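Local structure of aminoglycoside-O-phosphotransferase VIII (Streptomyces rimosus, 4H05) at residues A217-E229 with A257-D270. The protein probably transfers a phosphate group from ATP to the 3'-hydroxyl of aminoglycoside antibiotics, a reaction that confers resistance. Residues are numbered along the deposited sequence; the frame is centred on the assembly and turned at random.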
loop_
_atom_site.group_PDB
_atom_site.type_symbol
_atom_site.label_atom_id
_atom_site.label_comp_id
_atom_site.label_asym_id
_atom_site.label_seq_id
_atom_site.Cartn_x
_atom_site.Cartn_y
_atom_site.Cartn_z
ATOM N N ALA A 217 10.599 8.450 -2.256
ATOM C CA ALA A 217 10.089 8.639 -3.590
ATOM C C ALA A 217 9.402 10.009 -3.667
ATOM O O ALA A 217 9.273 10.726 -2.686
ATOM C CB ALA A 217 9.082 7.558 -3.960
ATOM N N ASP A 218 9.025 10.396 -4.858
ATOM C CA ASP A 218 8.271 11.641 -4.988
ATOM C C ASP A 218 7.037 11.495 -4.213
ATOM O O ASP A 218 6.293 10.550 -4.448
ATOM C CB ASP A 218 7.853 11.847 -6.446
ATOM C CG ASP A 218 7.493 13.292 -6.749
ATOM O OD1 ASP A 218 6.465 13.720 -6.219
ATOM O OD2 ASP A 218 8.245 13.960 -7.517
ATOM N N ARG A 219 6.745 12.447 -3.356
ATOM C CA ARG A 219 5.434 12.482 -2.720
ATOM C C ARG A 219 4.286 12.231 -3.667
ATOM O O ARG A 219 3.252 11.683 -3.223
ATOM C CB ARG A 219 5.191 13.820 -2.006
ATOM C CG ARG A 219 4.992 15.016 -2.975
ATOM C CD ARG A 219 4.976 16.357 -2.305
ATOM N NE ARG A 219 6.249 16.666 -1.705
ATOM C CZ ARG A 219 6.488 16.814 -0.403
ATOM N NH1 ARG A 219 5.551 16.686 0.517
ATOM N NH2 ARG A 219 7.713 17.101 -0.030
ATOM N N HIS A 220 4.381 12.623 -4.939
ATOM C CA HIS A 220 3.265 12.325 -5.886
ATOM C C HIS A 220 3.044 10.845 -6.042
ATOM O O HIS A 220 1.967 10.370 -6.469
ATOM C CB HIS A 220 3.451 13.060 -7.235
ATOM C CG HIS A 220 3.378 14.564 -7.111
ATOM N ND1 HIS A 220 2.246 15.264 -7.413
ATOM C CD2 HIS A 220 4.264 15.472 -6.621
ATOM C CE1 HIS A 220 2.436 16.559 -7.123
ATOM N NE2 HIS A 220 3.678 16.695 -6.692
ATOM N N SER A 221 4.013 10.023 -5.665
ATOM C CA SER A 221 3.717 8.567 -5.730
ATOM C C SER A 221 2.595 8.172 -4.778
ATOM O O SER A 221 1.980 7.109 -4.952
ATOM C CB SER A 221 4.970 7.741 -5.351
ATOM O OG SER A 221 5.443 8.197 -4.087
ATOM N N ASP A 222 2.434 8.922 -3.687
ATOM C CA ASP A 222 1.353 8.661 -2.719
ATOM C C ASP A 222 0.075 9.399 -3.109
ATOM O O ASP A 222 -1.060 8.824 -3.091
ATOM C CB ASP A 222 1.763 9.014 -1.296
ATOM C CG ASP A 222 2.604 7.940 -0.606
ATOM O OD1 ASP A 222 2.712 6.809 -1.081
ATOM O OD2 ASP A 222 3.218 8.291 0.406
ATOM N N LEU A 223 0.257 10.666 -3.506
ATOM C CA LEU A 223 -0.877 11.492 -3.934
ATOM C C LEU A 223 -1.659 10.883 -5.093
ATOM O O LEU A 223 -2.889 10.973 -5.125
ATOM C CB LEU A 223 -0.383 12.882 -4.298
ATOM C CG LEU A 223 0.129 13.708 -3.106
ATOM C CD1 LEU A 223 0.802 15.017 -3.487
ATOM C CD2 LEU A 223 -1.028 13.915 -2.136
ATOM N N ALA A 224 -0.933 10.298 -6.063
ATOM C CA ALA A 224 -1.516 9.772 -7.274
ATOM C C ALA A 224 -2.501 8.702 -6.906
ATOM O O ALA A 224 -3.641 8.690 -7.400
ATOM C CB ALA A 224 -0.429 9.224 -8.231
ATOM N N LEU A 225 -2.094 7.785 -6.012
ATOM C CA LEU A 225 -2.914 6.618 -5.835
ATOM C C LEU A 225 -4.045 6.937 -4.923
ATOM O O LEU A 225 -5.106 6.479 -5.113
ATOM C CB LEU A 225 -2.155 5.413 -5.265
ATOM C CG LEU A 225 -0.829 4.929 -5.876
ATOM C CD1 LEU A 225 -0.617 3.447 -5.562
ATOM C CD2 LEU A 225 -0.592 5.299 -7.323
ATOM N N VAL A 226 -3.803 7.672 -3.869
ATOM C CA VAL A 226 -4.898 8.067 -3.037
ATOM C C VAL A 226 -5.921 8.820 -3.835
ATOM O O VAL A 226 -7.121 8.635 -3.583
ATOM C CB VAL A 226 -4.463 8.944 -1.822
ATOM C CG1 VAL A 226 -5.278 10.207 -1.791
ATOM C CG2 VAL A 226 -4.771 8.172 -0.611
ATOM N N LEU A 227 -5.490 9.711 -4.758
ATOM C CA LEU A 227 -6.496 10.560 -5.492
ATOM C C LEU A 227 -7.207 9.779 -6.569
ATOM O O LEU A 227 -8.370 10.022 -6.868
ATOM C CB LEU A 227 -5.879 11.828 -6.071
ATOM C CG LEU A 227 -5.451 12.853 -5.021
ATOM C CD1 LEU A 227 -4.389 13.724 -5.649
ATOM C CD2 LEU A 227 -6.604 13.727 -4.432
ATOM N N ARG A 228 -6.531 8.782 -7.138
ATOM C CA ARG A 228 -7.186 7.915 -8.097
ATOM C C ARG A 228 -8.293 7.147 -7.409
ATOM O O ARG A 228 -9.303 6.874 -8.032
ATOM C CB ARG A 228 -6.187 6.931 -8.736
ATOM C CG ARG A 228 -6.815 5.869 -9.634
ATOM C CD ARG A 228 -6.563 4.488 -8.978
ATOM N NE ARG A 228 -5.237 4.030 -9.276
ATOM C CZ ARG A 228 -4.418 3.241 -8.552
ATOM N NH1 ARG A 228 -4.694 2.674 -7.358
ATOM N NH2 ARG A 228 -3.227 3.000 -9.107
ATOM N N GLU A 229 -8.099 6.740 -6.152
ATOM C CA GLU A 229 -9.154 6.023 -5.411
ATOM C C GLU A 229 -10.235 7.011 -4.899
ATOM O O GLU A 229 -11.384 6.822 -5.180
ATOM C CB GLU A 229 -8.577 5.227 -4.283
ATOM C CG GLU A 229 -7.667 4.091 -4.731
ATOM C CD GLU A 229 -8.313 3.224 -5.796
ATOM O OE1 GLU A 229 -9.447 2.703 -5.610
ATOM O OE2 GLU A 229 -7.677 3.014 -6.829
ATOM N N ALA A 257 1.331 22.857 -4.693
ATOM C CA ALA A 257 2.040 22.770 -5.969
ATOM C C ALA A 257 1.760 21.401 -6.563
ATOM O O ALA A 257 2.634 20.810 -7.162
ATOM C CB ALA A 257 3.534 22.994 -5.822
ATOM N N VAL A 258 0.539 20.887 -6.430
ATOM C CA VAL A 258 0.288 19.515 -6.827
ATOM C C VAL A 258 0.253 19.391 -8.329
ATOM O O VAL A 258 -0.570 20.016 -8.931
ATOM C CB VAL A 258 -0.989 18.926 -6.231
ATOM C CG1 VAL A 258 -1.073 17.440 -6.577
ATOM C CG2 VAL A 258 -1.039 19.119 -4.701
ATOM N N SER A 259 1.177 18.631 -8.945
ATOM C CA SER A 259 1.272 18.514 -10.439
ATOM C C SER A 259 0.426 17.390 -11.080
ATOM O O SER A 259 0.619 16.204 -10.784
ATOM C CB SER A 259 2.725 18.302 -10.886
ATOM O OG SER A 259 2.771 17.430 -12.037
ATOM N N GLU A 260 -0.471 17.743 -11.992
ATOM C CA GLU A 260 -1.315 16.748 -12.577
ATOM C C GLU A 260 -0.454 15.789 -13.486
ATOM O O GLU A 260 -0.781 14.617 -13.614
ATOM C CB GLU A 260 -2.427 17.504 -13.368
ATOM C CG GLU A 260 -3.890 17.171 -13.036
ATOM C CD GLU A 260 -4.418 17.778 -11.756
ATOM O OE1 GLU A 260 -4.103 18.954 -11.448
ATOM O OE2 GLU A 260 -5.195 17.077 -11.061
ATOM N N GLU A 261 0.662 16.267 -14.016
ATOM C CA GLU A 261 1.540 15.442 -14.845
ATOM C C GLU A 261 2.236 14.333 -13.995
ATOM O O GLU A 261 2.306 13.165 -14.425
ATOM C CB GLU A 261 2.591 16.286 -15.570
ATOM C CG GLU A 261 2.055 17.382 -16.538
ATOM C CD GLU A 261 1.741 18.787 -15.897
ATOM O OE1 GLU A 261 1.498 19.712 -16.707
ATOM O OE2 GLU A 261 1.702 19.003 -14.632
ATOM N N LYS A 262 2.736 14.702 -12.822
ATOM C CA LYS A 262 3.320 13.724 -11.825
ATOM C C LYS A 262 2.236 12.727 -11.386
ATOM O O LYS A 262 2.406 11.524 -11.313
ATOM C CB LYS A 262 3.965 14.469 -10.646
ATOM C CG LYS A 262 5.316 15.136 -10.961
ATOM C CD LYS A 262 5.800 15.990 -9.806
ATOM C CE LYS A 262 7.321 16.210 -9.722
ATOM N NZ LYS A 262 7.789 16.780 -8.390
ATOM N N LEU A 263 1.050 13.192 -11.159
ATOM C CA LEU A 263 0.011 12.217 -10.784
ATOM C C LEU A 263 -0.202 11.239 -11.912
ATOM O O LEU A 263 -0.378 10.020 -11.710
ATOM C CB LEU A 263 -1.307 12.933 -10.508
ATOM C CG LEU A 263 -1.722 13.533 -9.178
ATOM C CD1 LEU A 263 -0.606 13.652 -8.188
ATOM C CD2 LEU A 263 -2.597 14.794 -9.322
ATOM N N ALA A 264 -0.299 11.766 -13.120
ATOM C CA ALA A 264 -0.489 10.899 -14.280
ATOM C C ALA A 264 0.635 9.866 -14.359
ATOM O O ALA A 264 0.362 8.669 -14.499
ATOM C CB ALA A 264 -0.670 11.700 -15.567
ATOM N N PHE A 265 1.859 10.320 -14.097
ATOM C CA PHE A 265 3.014 9.473 -14.171
ATOM C C PHE A 265 2.964 8.421 -13.098
ATOM O O PHE A 265 3.194 7.276 -13.376
ATOM C CB PHE A 265 4.322 10.228 -14.045
ATOM C CG PHE A 265 5.510 9.305 -14.094
ATOM C CD1 PHE A 265 5.981 8.827 -15.297
ATOM C CD2 PHE A 265 6.087 8.842 -12.934
ATOM C CE1 PHE A 265 7.026 7.944 -15.355
ATOM C CE2 PHE A 265 7.148 7.986 -12.956
ATOM C CZ PHE A 265 7.625 7.508 -14.172
ATOM N N TYR A 266 2.561 8.769 -11.895
ATOM C CA TYR A 266 2.589 7.779 -10.812
ATOM C C TYR A 266 1.388 6.865 -10.844
ATOM O O TYR A 266 1.461 5.721 -10.395
ATOM C CB TYR A 266 2.877 8.457 -9.431
ATOM C CG TYR A 266 4.335 8.942 -9.326
ATOM C CD1 TYR A 266 5.373 8.024 -9.168
ATOM C CD2 TYR A 266 4.672 10.271 -9.429
ATOM C CE1 TYR A 266 6.670 8.416 -9.129
ATOM C CE2 TYR A 266 6.023 10.686 -9.381
ATOM C CZ TYR A 266 6.985 9.723 -9.297
ATOM O OH TYR A 266 8.253 10.051 -9.284
ATOM N N ARG A 267 0.306 7.283 -11.500
ATOM C CA ARG A 267 -0.768 6.363 -11.813
ATOM C C ARG A 267 -0.320 5.327 -12.853
ATOM O O ARG A 267 -0.742 4.176 -12.780
ATOM C CB ARG A 267 -2.043 7.076 -12.359
ATOM C CG ARG A 267 -3.038 7.699 -11.362
ATOM C CD ARG A 267 -4.412 8.072 -12.045
ATOM N NE ARG A 267 -4.331 9.505 -12.039
ATOM C CZ ARG A 267 -4.144 10.339 -13.044
ATOM N NH1 ARG A 267 -4.234 9.989 -14.299
ATOM N NH2 ARG A 267 -3.915 11.600 -12.721
ATOM N N LEU A 268 0.456 5.759 -13.845
ATOM C CA LEU A 268 0.978 4.876 -14.885
ATOM C C LEU A 268 2.021 3.923 -14.319
ATOM O O LEU A 268 1.981 2.681 -14.536
ATOM C CB LEU A 268 1.598 5.706 -16.040
ATOM C CG LEU A 268 2.418 4.923 -17.039
ATOM C CD1 LEU A 268 1.575 3.883 -17.819
ATOM C CD2 LEU A 268 3.181 5.941 -17.945
ATOM N N LEU A 269 2.928 4.470 -13.530
ATOM C CA LEU A 269 3.877 3.543 -12.850
ATOM C C LEU A 269 3.206 2.381 -12.127
ATOM O O LEU A 269 3.696 1.212 -12.133
ATOM C CB LEU A 269 4.778 4.329 -11.897
ATOM C CG LEU A 269 5.836 3.525 -11.142
ATOM C CD1 LEU A 269 6.816 2.902 -12.152
ATOM C CD2 LEU A 269 6.526 4.411 -10.073
ATOM N N ASP A 270 2.089 2.699 -11.507
ATOM C CA ASP A 270 1.441 1.742 -10.669
ATOM C C ASP A 270 0.798 0.622 -11.467
ATOM O O ASP A 270 0.560 -0.441 -10.927
ATOM C CB ASP A 270 0.405 2.392 -9.740
ATOM C CG ASP A 270 0.029 1.485 -8.535
ATOM O OD1 ASP A 270 0.922 0.878 -7.881
ATOM O OD2 ASP A 270 -1.168 1.317 -8.256
HETATM O O HOH W 1 8.761 12.730 -9.708
HETATM O O HOH W 2 9.718 8.883 -7.127
HETATM O O HOH W 3 -4.277 10.503 -9.185
HETATM O O HOH W 4 -3.139 3.366 -11.637
HETATM O O HOH W 5 -2.492 0.523 -5.942
#
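Ala-224 of helix 220-229 and Tyr-266 of helix 260-270 touch CB to CB at 3.6 Å where two helices of the kinase-like aminoglycoside phosphotransferase fold cross steeply, at -80° with axes 8.0 Å apart. The small alanine lets the backbones close in, Ala-224 CA lying 4.5 Å from Leu-263 CA, and its methyl rests on the carbonyl O of Leu-263. The Leu-263 side chain is a knob in the hole formed by His-220, Leu-223, Ala-224 and Leu-227. The Tyr-266 ring lies between Ser-221, whose backbone N stands over one face, and Phe-265 over the other. Its CG is anti to the carbonyl carbon (chi1 -71°), which swings the ring toward Asp-218, where a water bridges Tyr-266 OH and Asp-218 OD2. Lys-262 runs extended across a face of the His-220 ring, its CD 3.8 Å from the ring centroid in a CH-pi contact, and NZ forms a salt bridge with the syn lone pair of Asp-218 OD2 at 3.0 Å. Asp-181 gives that lysine a second carboxylate.

Against this buried centre, the side of Arg-228, Arg-267 and Asp-270 is partly exposed and reached by water, which links Arg-267 NE to Ala-224 O. The aliphatic parts of Arg-267 and Arg-228 run antiparallel, Arg-267 CD 3.9 Å from Arg-228 CB. Leu-225, beside the predicted catalytic Asp-190, packs its CD1 against Asp-270. Arg-213 holds Asp-270 OD1, while Arg-228 NH2 completes a salt bridge at the anti lone pair of Asp-270 OD2, 2.8 Å away and nearly in the guanidinium plane.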